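Local atomic coordinates of uncharacterized protein PA2218 (Pseudomonas aeruginosa, PDB entry 2HDW), a protein that is uncharacterized but has an alpha/beta-hydrolase fold and probably acts as a hydrolase. Residues Gly102-Ala107 with Gly177-Gly182. Residues are numbered along the deposited sequence; the frame is centred on the assembly and turned at random.
Sequences GGPFGA and GICGWG
The sharp strand-to-helix turn at Cys179, which has the form of the nucleophile elbow of alpha/beta hydrolases, packs against Gly103, Pro104 and Phe105 in the loop leaving the neighbouring parallel strand. The strands part with a backbone hydrogen bond from Ile178 N to Gly102 O (2.9 Å). Beyond it, Ile178 O accepts CA-H...O contacts from Gly103 and Pro104 as well as the hydrogen bond of Trp181 N that starts the turn. Glycine suits Gly103 because a side chain would run into Ile178 O and Trp181 CB and, at its positive phi, jam against the preceding carbonyl O. A cis peptide then leads into Pro104, whose CB presses tightly on Cys179 CB (3.4 Å), while its CG lies beside Ile178 CG2.

Phi 53° and psi -128° at Cys179 are like those of the nucleophile in such elbows, so it probably occupies that place; His344 is a neighbour. Gly180 leaves space for Phe105 CB, 3.7 Å from its CA, and Gly177 and Gly182 let strand and helix pass closely. Trp181 CG is anti to its carbonyl carbon, which sets CG 3.6 Å from Gly103 CA; the CD1 edge of the indole then meets Phe105 N and CA, CD1 lying 3.5 Å from Phe105 CA. The Phe105 and Trp181 side chains cross at about a right angle while their rings meet obliquely, planes at 33°, with Trp181 NE1 at the edge of the Phe105 ring. Water 2 accepts from Trp181 NE1 (3.1 Å) and Gly106 N, tying the indole to the type II turn Pro104-Ala107, where positive phi likewise favours Gly106. Water 1 donates to Phe105 O (3.2 Å), accepts weakly from Gly180 N and lies 2.9 Å from Cys179 SG. Its place near the backbone nitrogens of Gly180 and Phe105 is consistent with an alpha/beta-hydrolase oxyanion hole.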
loop_
_atom_site.group_PDB
_atom_site.type_symbol
_atom_site.label_atom_id
_atom_site.label_comp_id
_atom_site.label_asym_id
_atom_site.label_seq_id
_atom_site.Cartn_x
_atom_site.Cartn_y
_atom_site.Cartn_z
ATOM N N GLY A 102 0.585 -0.076 4.594
ATOM C CA GLY A 102 0.796 0.684 3.375
ATOM C C GLY A 102 -0.246 0.327 2.327
ATOM O O GLY A 102 -0.817 -0.771 2.350
ATOM N N GLY A 103 -0.500 1.258 1.413
ATOM C CA GLY A 103 -1.470 1.026 0.356
ATOM C C GLY A 103 -2.711 1.878 0.536
ATOM O O GLY A 103 -2.914 2.440 1.611
ATOM N N PRO A 104 -3.549 2.025 -0.505
ATOM C CA PRO A 104 -3.397 1.443 -1.847
ATOM C C PRO A 104 -2.252 2.071 -2.633
ATOM O O PRO A 104 -1.686 3.080 -2.221
ATOM C CB PRO A 104 -4.742 1.735 -2.510
ATOM C CG PRO A 104 -5.698 1.746 -1.351
ATOM C CD PRO A 104 -4.922 2.524 -0.310
ATOM N N PHE A 105 -1.921 1.463 -3.769
ATOM C CA PHE A 105 -0.864 1.974 -4.640
ATOM C C PHE A 105 -1.410 3.239 -5.310
ATOM O O PHE A 105 -2.358 3.172 -6.087
ATOM C CB PHE A 105 -0.521 0.929 -5.707
ATOM C CG PHE A 105 0.574 1.343 -6.641
ATOM C CD1 PHE A 105 1.908 1.311 -6.236
ATOM C CD2 PHE A 105 0.276 1.759 -7.937
ATOM C CE1 PHE A 105 2.925 1.683 -7.106
ATOM C CE2 PHE A 105 1.286 2.137 -8.818
ATOM C CZ PHE A 105 2.617 2.100 -8.402
ATOM N N GLY A 106 -0.815 4.387 -5.011
ATOM C CA GLY A 106 -1.293 5.629 -5.593
ATOM C C GLY A 106 -2.200 6.365 -4.622
ATOM O O GLY A 106 -2.849 7.355 -4.977
ATOM N N ALA A 107 -2.248 5.874 -3.389
ATOM C CA ALA A 107 -3.062 6.484 -2.345
ATOM C C ALA A 107 -2.119 7.020 -1.277
ATOM O O ALA A 107 -0.943 6.652 -1.239
ATOM C CB ALA A 107 -4.004 5.448 -1.740
ATOM N N GLY A 177 -0.646 -5.061 3.852
ATOM C CA GLY A 177 -0.515 -4.469 2.530
ATOM C C GLY A 177 -1.881 -4.394 1.876
ATOM O O GLY A 177 -2.528 -5.420 1.661
ATOM N N ILE A 178 -2.319 -3.180 1.556
ATOM C CA ILE A 178 -3.620 -2.957 0.943
ATOM C C ILE A 178 -3.512 -2.689 -0.558
ATOM O O ILE A 178 -2.622 -1.969 -1.009
ATOM C CB ILE A 178 -4.336 -1.728 1.569
ATOM C CG1 ILE A 178 -4.316 -1.813 3.097
ATOM C CG2 ILE A 178 -5.771 -1.654 1.061
ATOM C CD1 ILE A 178 -4.728 -0.522 3.788
ATOM N N CYS A 179 -4.425 -3.270 -1.325
ATOM C CA CYS A 179 -4.451 -3.050 -2.762
ATOM C C CYS A 179 -3.077 -3.336 -3.377
ATOM O O CYS A 179 -2.489 -4.395 -3.143
ATOM C CB CYS A 179 -4.878 -1.597 -3.019
ATOM S SG CYS A 179 -5.425 -1.195 -4.703
ATOM N N GLY A 180 -2.562 -2.384 -4.150
ATOM C CA GLY A 180 -1.267 -2.557 -4.785
ATOM C C GLY A 180 -0.125 -2.832 -3.822
ATOM O O GLY A 180 0.861 -3.473 -4.185
ATOM N N TRP A 181 -0.239 -2.353 -2.588
ATOM C CA TRP A 181 0.828 -2.592 -1.629
ATOM C C TRP A 181 0.735 -3.955 -0.962
ATOM O O TRP A 181 1.587 -4.326 -0.142
ATOM C CB TRP A 181 0.876 -1.470 -0.601
ATOM C CG TRP A 181 1.575 -0.276 -1.166
ATOM C CD1 TRP A 181 1.093 0.595 -2.108
ATOM C CD2 TRP A 181 2.926 0.117 -0.911
ATOM N NE1 TRP A 181 2.070 1.505 -2.460
ATOM C CE2 TRP A 181 3.204 1.229 -1.741
ATOM C CE3 TRP A 181 3.933 -0.367 -0.064
ATOM C CZ2 TRP A 181 4.449 1.864 -1.748
ATOM C CZ3 TRP A 181 5.172 0.265 -0.070
ATOM C CH2 TRP A 181 5.418 1.370 -0.909
ATOM N N GLY A 182 -0.307 -4.703 -1.319
ATOM C CA GLY A 182 -0.449 -6.046 -0.794
ATOM C C GLY A 182 0.690 -6.835 -1.427
ATOM O O GLY A 182 1.326 -7.662 -0.788
HETATM O O HOH W 1 -3.468 0.145 -6.368
HETATM O O HOH W 2 1.730 4.261 -3.927
#